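Side-chain contacts in 7,8-dihydro-6-hydroxymethylpterin pyrophosphokinase-dihydropteroate synthase (Plasmodium falciparum, PDB 6JWS), which probably catalyses two successive steps of folate biosynthesis, pyrophosphorylating 6-hydroxymethyl-7,8-dihydropterin with ATP and then joining the product to 4-aminobenzoate to give 7,8-dihydropteroate: residues L40-L45 / Y97-E102; M336-K341 / T348-Y353; Y399-F402 / F408-P411. The protein carries 1 engineered substitution. All coordinates share one frame; numbering follows the deposited sequence.

Interaction 1: L40-L45 / Y97-E102. With CA (calcium ion), chain L.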
loop_
_atom_site.group_PDB
_atom_site.type_symbol
_atom_site.label_atom_id
_atom_site.label_comp_id
_atom_site.label_asym_id
_atom_site.label_seq_id
_atom_site.Cartn_x
_atom_site.Cartn_y
_atom_site.Cartn_z
ATOM N N LEU B 40 -7.514 39.691 -16.972
ATOM C CA LEU B 40 -8.373 40.849 -17.164
ATOM C C LEU B 40 -8.692 41.512 -15.830
ATOM O O LEU B 40 -8.772 42.740 -15.760
ATOM C CB LEU B 40 -9.619 40.448 -17.960
ATOM C CG LEU B 40 -9.317 39.995 -19.390
ATOM C CD1 LEU B 40 -10.552 39.443 -20.077
ATOM C CD2 LEU B 40 -8.702 41.128 -20.204
ATOM N N VAL B 41 -8.812 40.704 -14.767
ATOM C CA VAL B 41 -8.984 41.236 -13.419
ATOM C C VAL B 41 -7.739 42.036 -13.007
ATOM O O VAL B 41 -7.866 43.139 -12.476
ATOM C CB VAL B 41 -9.337 40.119 -12.408
ATOM C CG1 VAL B 41 -9.260 40.590 -10.959
ATOM C CG2 VAL B 41 -10.692 39.475 -12.695
ATOM N N GLU B 42 -6.536 41.470 -13.224
ATOM C CA GLU B 42 -5.273 42.123 -12.884
ATOM C C GLU B 42 -5.135 43.443 -13.642
ATOM O O GLU B 42 -4.565 44.395 -13.113
ATOM C CB GLU B 42 -4.066 41.316 -13.382
ATOM C CG GLU B 42 -3.199 40.674 -12.316
ATOM C CD GLU B 42 -2.646 41.490 -11.158
ATOM O OE1 GLU B 42 -2.339 42.689 -11.329
ATOM O OE2 GLU B 42 -2.502 40.901 -10.070
ATOM N N LYS B 43 -5.595 43.453 -14.905
ATOM C CA LYS B 43 -5.473 44.586 -15.816
ATOM C C LYS B 43 -6.436 45.712 -15.431
ATOM O O LYS B 43 -6.011 46.853 -15.279
ATOM C CB LYS B 43 -5.700 44.108 -17.255
ATOM C CG LYS B 43 -5.414 45.128 -18.351
ATOM C CD LYS B 43 -5.554 44.525 -19.737
ATOM C CE LYS B 43 -5.178 45.465 -20.865
ATOM N NZ LYS B 43 -3.858 46.098 -20.645
ATOM N N TYR B 44 -7.718 45.373 -15.229
ATOM C CA TYR B 44 -8.785 46.360 -15.169
ATOM C C TYR B 44 -9.296 46.630 -13.753
ATOM O O TYR B 44 -10.048 47.580 -13.569
ATOM C CB TYR B 44 -9.945 45.969 -16.090
ATOM C CG TYR B 44 -9.645 45.994 -17.570
ATOM C CD1 TYR B 44 -8.933 47.038 -18.153
ATOM C CD2 TYR B 44 -10.112 44.988 -18.404
ATOM C CE1 TYR B 44 -8.668 47.059 -19.515
ATOM C CE2 TYR B 44 -9.861 44.997 -19.768
ATOM C CZ TYR B 44 -9.139 46.039 -20.324
ATOM O OH TYR B 44 -8.905 46.049 -21.670
ATOM N N LEU B 45 -8.907 45.829 -12.751
ATOM C CA LEU B 45 -9.539 45.959 -11.443
ATOM C C LEU B 45 -8.555 46.296 -10.329
ATOM O O LEU B 45 -8.950 46.905 -9.346
ATOM C CB LEU B 45 -10.330 44.691 -11.097
ATOM C CG LEU B 45 -11.572 44.446 -11.950
ATOM C CD1 LEU B 45 -12.311 43.198 -11.468
ATOM C CD2 LEU B 45 -12.482 45.668 -11.901
ATOM N N TYR B 97 -5.129 52.833 -15.085
ATOM C CA TYR B 97 -4.404 52.718 -13.831
ATOM C C TYR B 97 -3.067 52.030 -14.060
ATOM O O TYR B 97 -2.942 51.196 -14.951
ATOM C CB TYR B 97 -5.262 52.040 -12.763
ATOM C CG TYR B 97 -6.258 52.961 -12.108
ATOM C CD1 TYR B 97 -7.462 53.267 -12.723
ATOM C CD2 TYR B 97 -5.986 53.548 -10.883
ATOM C CE1 TYR B 97 -8.383 54.121 -12.133
ATOM C CE2 TYR B 97 -6.893 54.404 -10.279
ATOM C CZ TYR B 97 -8.096 54.689 -10.905
ATOM O OH TYR B 97 -8.994 55.524 -10.306
ATOM N N GLU B 98 -2.081 52.421 -13.244
ATOM C CA GLU B 98 -0.731 51.891 -13.328
ATOM C C GLU B 98 -0.742 50.412 -12.944
ATOM O O GLU B 98 -1.307 50.033 -11.917
ATOM C CB GLU B 98 0.236 52.726 -12.480
ATOM C CG GLU B 98 0.162 52.472 -10.978
ATOM C CD GLU B 98 1.247 53.152 -10.154
ATOM O OE1 GLU B 98 1.092 54.353 -9.839
ATOM O OE2 GLU B 98 2.257 52.483 -9.839
ATOM N N GLU B 99 -0.160 49.593 -13.824
ATOM C CA GLU B 99 0.180 48.210 -13.537
ATOM C C GLU B 99 1.647 48.158 -13.127
ATOM O O GLU B 99 2.510 48.599 -13.885
ATOM C CB GLU B 99 -0.016 47.346 -14.786
ATOM C CG GLU B 99 0.126 45.852 -14.521
ATOM C CD GLU B 99 -0.886 45.284 -13.531
ATOM O OE1 GLU B 99 -0.756 45.551 -12.303
ATOM O OE2 GLU B 99 -1.824 44.605 -13.987
ATOM N N ASN B 100 1.932 47.641 -11.925
ATOM C CA ASN B 100 3.319 47.350 -11.584
ATOM C C ASN B 100 3.467 45.948 -11.000
ATOM O O ASN B 100 2.679 45.532 -10.148
ATOM C CB ASN B 100 4.004 48.435 -10.753
ATOM C CG ASN B 100 3.435 48.592 -9.365
ATOM O OD1 ASN B 100 4.182 48.789 -8.413
ATOM N ND2 ASN B 100 2.119 48.529 -9.246
ATOM N N LYS B 101 4.521 45.260 -11.462
ATOM C CA LYS B 101 4.781 43.864 -11.138
ATOM C C LYS B 101 5.651 43.735 -9.884
ATOM O O LYS B 101 6.054 42.627 -9.541
ATOM C CB LYS B 101 5.396 43.138 -12.341
ATOM C CG LYS B 101 4.419 42.798 -13.461
ATOM C CD LYS B 101 5.016 41.948 -14.585
ATOM C CE LYS B 101 5.047 40.451 -14.320
ATOM N NZ LYS B 101 5.681 39.724 -15.450
ATOM N N GLU B 102 5.916 44.860 -9.203
ATOM C CA GLU B 102 6.755 44.902 -8.013
ATOM C C GLU B 102 6.281 43.883 -6.976
ATOM O O GLU B 102 5.080 43.639 -6.842
ATOM C CB GLU B 102 6.661 46.274 -7.345
ATOM C CG GLU B 102 7.563 47.332 -7.952
ATOM C CD GLU B 102 7.748 48.580 -7.093
ATOM O OE1 GLU B 102 6.964 48.763 -6.126
ATOM O OE2 GLU B 102 8.678 49.374 -7.389
HETATM CA CA CA L . -2.936 45.079 -11.775
HETATM O O HOH W 1 0.578 43.374 -10.145
HETATM O O HOH W 2 -3.460 47.396 -12.290
HETATM O O HOH W 3 -2.411 46.003 -9.925
#
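E42 and E99 meet through a calcium ion that both bind. E99 chelates it with both carboxylate oxygens, OE1 at 2.3 Å and OE2 at 2.5 Å from the ion. E42 also binds it through two atoms, of different kinds: its backbone O lies 2.2 Å from the calcium and its side-chain OE1 2.5 Å. Waters 2 and 3 and the carbonyl O of G46 complete seven ligands. Glutamate suits both places, since its chain can curl and its hard anionic oxygens match calcium; the ion also lets E42 O and E99 OE2 sit 2.9 Å apart, a spacing that would probably be unfavourable without it. The two carboxylate planes are turned 45° from each other. This site lies at the surface of the kinase part, where helix 30-44 ends and leads into strand 46-57 of the antiparallel sheet, and it fastens the loop after helix 85-90 to that junction. In the second shell, E42 bends at CB-CG (chi2 -52°), bringing OE1 back toward its own carbonyl, while OE2 accepts from I48 N on the strand. Water 1 lies between E42 OE1 and N100 O, close enough to bridge them. To either side of E99 in sequence, Y97 stacks on F173 and K101 NZ hydrogen-bonds to the carbonyls of K515 and K518.

Interaction 2: M336-K341 / T348-Y353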
loop_
_atom_site.group_PDB
_atom_site.type_symbol
_atom_site.label_atom_id
_atom_site.label_comp_id
_atom_site.label_asym_id
_atom_site.label_seq_id
_atom_site.Cartn_x
_atom_site.Cartn_y
_atom_site.Cartn_z
ATOM N N MET B 336 -8.381 30.444 1.103
ATOM C CA MET B 336 -7.829 31.798 1.098
ATOM C C MET B 336 -7.953 32.434 2.477
ATOM O O MET B 336 -6.965 32.930 2.997
ATOM C CB MET B 336 -8.510 32.736 0.087
ATOM C CG MET B 336 -8.664 32.155 -1.310
ATOM S SD MET B 336 -9.084 33.468 -2.492
ATOM C CE MET B 336 -10.586 34.118 -1.754
ATOM N N ILE B 337 -9.164 32.418 3.060
ATOM C CA ILE B 337 -9.463 33.277 4.199
ATOM C C ILE B 337 -10.260 32.499 5.237
ATOM O O ILE B 337 -11.351 32.907 5.636
ATOM C CB ILE B 337 -10.199 34.559 3.747
ATOM C CG1 ILE B 337 -11.552 34.241 3.097
ATOM C CG2 ILE B 337 -9.304 35.405 2.845
ATOM C CD1 ILE B 337 -12.280 35.455 2.529
ATOM N N PRO B 338 -9.705 31.381 5.750
ATOM C CA PRO B 338 -10.438 30.509 6.672
ATOM C C PRO B 338 -10.897 31.217 7.948
ATOM O O PRO B 338 -11.936 30.862 8.516
ATOM C CB PRO B 338 -9.421 29.405 7.025
ATOM C CG PRO B 338 -8.057 29.994 6.670
ATOM C CD PRO B 338 -8.320 30.931 5.511
ATOM N N GLU B 339 -10.151 32.241 8.376
ATOM C CA GLU B 339 -10.434 32.872 9.657
ATOM C C GLU B 339 -11.358 34.077 9.509
ATOM O O GLU B 339 -11.738 34.669 10.512
ATOM C CB GLU B 339 -9.150 33.196 10.424
ATOM C CG GLU B 339 -8.389 31.953 10.854
ATOM C CD GLU B 339 -9.211 30.900 11.594
ATOM O OE1 GLU B 339 -9.987 31.281 12.515
ATOM O OE2 GLU B 339 -9.082 29.695 11.252
ATOM N N TYR B 340 -11.729 34.431 8.272
ATOM C CA TYR B 340 -12.566 35.599 8.026
ATOM C C TYR B 340 -13.963 35.388 8.616
ATOM O O TYR B 340 -14.564 34.317 8.461
ATOM C CB TYR B 340 -12.689 35.878 6.526
ATOM C CG TYR B 340 -13.441 37.140 6.175
ATOM C CD1 TYR B 340 -12.971 38.383 6.580
ATOM C CD2 TYR B 340 -14.614 37.105 5.429
ATOM C CE1 TYR B 340 -13.646 39.549 6.262
ATOM C CE2 TYR B 340 -15.300 38.266 5.097
ATOM C CZ TYR B 340 -14.816 39.491 5.526
ATOM O OH TYR B 340 -15.447 40.656 5.212
ATOM N N LYS B 341 -14.464 36.426 9.298
ATOM C CA LYS B 341 -15.863 36.504 9.696
ATOM C C LYS B 341 -16.456 37.859 9.315
ATOM O O LYS B 341 -16.005 38.901 9.781
ATOM C CB LYS B 341 -16.066 36.238 11.192
ATOM C CG LYS B 341 -17.533 36.062 11.576
ATOM C CD LYS B 341 -17.807 35.901 13.062
ATOM C CE LYS B 341 -19.291 35.800 13.372
ATOM N NZ LYS B 341 -20.054 36.958 12.833
ATOM N N THR B 348 -16.805 31.942 11.274
ATOM C CA THR B 348 -15.712 32.024 10.322
ATOM C C THR B 348 -15.973 31.091 9.139
ATOM O O THR B 348 -16.709 30.107 9.241
ATOM C CB THR B 348 -14.361 31.761 10.997
ATOM O OG1 THR B 348 -14.314 30.360 11.256
ATOM C CG2 THR B 348 -14.162 32.548 12.278
ATOM N N ILE B 349 -15.364 31.455 8.008
ATOM C CA ILE B 349 -15.353 30.658 6.798
ATOM C C ILE B 349 -15.015 29.204 7.125
ATOM O O ILE B 349 -15.728 28.303 6.701
ATOM C CB ILE B 349 -14.383 31.261 5.757
ATOM C CG1 ILE B 349 -14.826 32.650 5.279
ATOM C CG2 ILE B 349 -14.229 30.287 4.596
ATOM C CD1 ILE B 349 -16.244 32.687 4.708
ATOM N N ARG B 350 -13.933 28.974 7.879
ATOM C CA ARG B 350 -13.505 27.617 8.180
ATOM C C ARG B 350 -14.613 26.864 8.923
ATOM O O ARG B 350 -14.907 25.724 8.576
ATOM C CB ARG B 350 -12.153 27.575 8.910
ATOM C CG ARG B 350 -11.686 26.163 9.253
ATOM C CD ARG B 350 -10.212 25.823 9.034
ATOM N NE ARG B 350 -9.750 25.851 7.643
ATOM C CZ ARG B 350 -8.486 26.090 7.267
ATOM N NH1 ARG B 350 -7.555 26.314 8.187
ATOM N NH2 ARG B 350 -8.161 26.120 5.976
ATOM N N CYS B 351 -15.230 27.498 9.934
ATOM C CA CYS B 351 -16.243 26.813 10.725
ATOM C C CYS B 351 -17.471 26.483 9.880
ATOM O O CYS B 351 -17.991 25.377 10.007
ATOM C CB CYS B 351 -16.619 27.583 11.987
ATOM S SG CYS B 351 -15.341 27.503 13.275
ATOM N N LEU B 352 -17.890 27.412 8.998
ATOM C CA LEU B 352 -19.005 27.202 8.077
ATOM C C LEU B 352 -18.655 26.088 7.096
ATOM O O LEU B 352 -19.489 25.238 6.781
ATOM C CB LEU B 352 -19.344 28.492 7.307
ATOM C CG LEU B 352 -19.969 29.639 8.113
ATOM C CD1 LEU B 352 -20.115 30.900 7.279
ATOM C CD2 LEU B 352 -21.329 29.251 8.701
ATOM N N TYR B 353 -17.410 26.105 6.596
ATOM C CA TYR B 353 -16.994 25.038 5.708
ATOM C C TYR B 353 -17.117 23.682 6.413
ATOM O O TYR B 353 -17.698 22.759 5.846
ATOM C CB TYR B 353 -15.602 25.292 5.121
ATOM C CG TYR B 353 -15.093 24.101 4.350
ATOM C CD1 TYR B 353 -15.454 23.918 3.028
ATOM C CD2 TYR B 353 -14.313 23.126 4.963
ATOM C CE1 TYR B 353 -15.038 22.810 2.315
ATOM C CE2 TYR B 353 -13.872 22.016 4.262
ATOM C CZ TYR B 353 -14.251 21.858 2.941
ATOM O OH TYR B 353 -13.853 20.769 2.234
HETATM O O HOH W 4 -12.396 29.281 12.635
#
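The guanidinium of R350 lies flat against P338, whose CB sits 3.4 Å above the plane, over the centre of that face. The proline ring and the arginine run side by side and point the same way; the proline gives a rigid apolar surface for the planar cation. R350 CG stands anti to the backbone N (chi1 179°), and bends farther out fold the chain back over the proline; NE is held by N334 OD1. The Y340 ring takes I349 CG1 at its edge, near its plane, and elsewhere stacks with F113 and meets F213 edge-to-face. The type I turn from I337 to Y340 offers carbonyls to the start of helix 349-364, whose first N-H groups have no partner within the helix. P338 O receives R350 N at 2.8 Å, and Y340 O receives I349 N at 3.0 Å. T348 is the N-cap: its OG1 accepts from C351 N at 3.3 Å, a usual role for threonine. Water 4 links that hydroxyl to E339 OE1, an acid that the helix start would probably favour. Branched I349 packs its CG1 on I337 CG1 and also touches L333 of helix 327-336. The contact lies in the kinase (HPPK) part, where I337 rests on Y110 and L114 of helix 108-114, and M336 reaches strands 46-57 and 163-172 of the antiparallel sheet.

Interaction 3: Y399-F402 / F408-P411; sequences YDSF and FVEP
S401, in the last turn of helix 397-402, and V409, in the loop that leads to helix 411-424, bring their CA atoms to 5.2 Å, the nearest backbone approach. The contact belongs to the TIM barrel of the synthase part, in the connection that leaves strand 390-396 and carries the chain into the next helix. S401 points at the loop, and its small side chain suits the close spacing. With OG beside its own backbone N (chi1 -79°), the hydroxyl lies 3.3 Å from V409 CA and receives a weak hydrogen bond from E410 N, 3.4 Å long and bent to 141°. S401 CB also lies over the centre of one face of the F402 ring, 3.8 Å above it. That ring reaches on to the loop, its CZ 4.0 Å from V409 CG2, while CE1 meets the F408 carbonyl carbon. Apolar phenylalanine and valine suit this place, where both also pack on L451 of helix 448-464. E410 is the N-cap of helix 411-424, and P411, which needs no N-H partner, fits the first turn. D400 and E410 each form a long, weak ion pair with R413. Between them water 5 donates to D400 OD2 at 3.3 Å and to E410 O at 3.1 Å.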
loop_
_atom_site.group_PDB
_atom_site.type_symbol
_atom_site.label_atom_id
_atom_site.label_comp_id
_atom_site.label_asym_id
_atom_site.label_seq_id
_atom_site.Cartn_x
_atom_site.Cartn_y
_atom_site.Cartn_z
ATOM N N TYR B 399 26.071 16.197 -15.694
ATOM C CA TYR B 399 26.304 14.771 -15.547
ATOM C C TYR B 399 26.429 14.126 -16.920
ATOM O O TYR B 399 27.389 13.421 -17.184
ATOM C CB TYR B 399 25.193 14.054 -14.773
ATOM C CG TYR B 399 25.505 12.603 -14.491
ATOM C CD1 TYR B 399 26.319 12.237 -13.423
ATOM C CD2 TYR B 399 25.011 11.590 -15.300
ATOM C CE1 TYR B 399 26.625 10.906 -13.157
ATOM C CE2 TYR B 399 25.300 10.252 -15.043
ATOM C CZ TYR B 399 26.108 9.907 -13.969
ATOM O OH TYR B 399 26.395 8.591 -13.718
ATOM N N ASP B 400 25.449 14.395 -17.777
ATOM C CA ASP B 400 25.290 13.744 -19.064
ATOM C C ASP B 400 26.536 13.932 -19.937
ATOM O O ASP B 400 26.816 13.084 -20.783
ATOM C CB ASP B 400 24.051 14.298 -19.770
ATOM C CG ASP B 400 23.131 13.244 -20.357
ATOM O OD1 ASP B 400 22.529 12.471 -19.553
ATOM O OD2 ASP B 400 23.004 13.213 -21.615
ATOM N N SER B 401 27.258 15.046 -19.735
ATOM C CA SER B 401 28.345 15.493 -20.596
ATOM C C SER B 401 29.710 15.123 -20.011
ATOM O O SER B 401 30.580 14.664 -20.740
ATOM C CB SER B 401 28.262 16.995 -20.871
ATOM O OG SER B 401 27.295 17.285 -21.874
ATOM N N PHE B 402 29.888 15.320 -18.696
ATOM C CA PHE B 402 31.213 15.331 -18.089
ATOM C C PHE B 402 31.444 14.132 -17.164
ATOM O O PHE B 402 32.514 14.019 -16.566
ATOM C CB PHE B 402 31.478 16.661 -17.375
ATOM C CG PHE B 402 31.173 17.889 -18.196
ATOM C CD1 PHE B 402 31.672 18.029 -19.486
ATOM C CD2 PHE B 402 30.405 18.919 -17.676
ATOM C CE1 PHE B 402 31.390 19.160 -20.240
ATOM C CE2 PHE B 402 30.125 20.052 -18.427
ATOM C CZ PHE B 402 30.615 20.167 -19.712
ATOM N N PHE B 408 33.457 18.267 -23.451
ATOM C CA PHE B 408 32.497 18.974 -24.286
ATOM C C PHE B 408 31.061 18.594 -23.938
ATOM O O PHE B 408 30.753 17.431 -23.645
ATOM C CB PHE B 408 32.784 18.748 -25.772
ATOM C CG PHE B 408 34.168 19.166 -26.206
ATOM C CD1 PHE B 408 34.582 20.488 -26.094
ATOM C CD2 PHE B 408 35.063 18.236 -26.718
ATOM C CE1 PHE B 408 35.854 20.871 -26.503
ATOM C CE2 PHE B 408 36.338 18.617 -27.112
ATOM C CZ PHE B 408 36.729 19.935 -27.007
ATOM N N VAL B 409 30.191 19.607 -23.983
ATOM C CA VAL B 409 28.755 19.388 -23.979
ATOM C C VAL B 409 28.393 18.660 -25.266
ATOM O O VAL B 409 29.048 18.851 -26.286
ATOM C CB VAL B 409 27.996 20.721 -23.894
ATOM C CG1 VAL B 409 26.515 20.501 -23.616
ATOM C CG2 VAL B 409 28.620 21.657 -22.870
ATOM N N GLU B 410 27.330 17.849 -25.210
ATOM C CA GLU B 410 26.850 17.126 -26.376
ATOM C C GLU B 410 25.347 17.344 -26.538
ATOM O O GLU B 410 24.559 16.454 -26.228
ATOM C CB GLU B 410 27.151 15.633 -26.213
ATOM C CG GLU B 410 28.618 15.279 -26.380
ATOM C CD GLU B 410 28.949 13.876 -25.903
ATOM O OE1 GLU B 410 29.191 13.005 -26.773
ATOM O OE2 GLU B 410 28.964 13.655 -24.661
ATOM N N PRO B 411 24.893 18.484 -27.100
ATOM C CA PRO B 411 23.471 18.818 -27.092
ATOM C C PRO B 411 22.604 17.764 -27.781
ATOM O O PRO B 411 21.493 17.493 -27.332
ATOM C CB PRO B 411 23.390 20.168 -27.821
ATOM C CG PRO B 411 24.800 20.699 -27.778
ATOM C CD PRO B 411 25.699 19.477 -27.828
HETATM O O HOH W 5 24.596 15.487 -23.323
#

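In the fold
Along the chain the three contacts follow in series, none enclosing or crossing another. Interaction 1 comes first and closes the longest loop, 51 residues that include strand 46-57 and helix 85-90, fastening a surface excursion to the end of helix 30-44. Interaction 2 closes a short loop of six intervening residues, joining helices 327-336 and 349-364; it lies in the same kinase part, its centre about 28 Å from that of interaction 1. Interaction 3 spans five intervening residues between helices 397-402 and 411-424 of the synthase barrel, its centre about 53 Å from that of interaction 2, on the opposite side of the chain's centre.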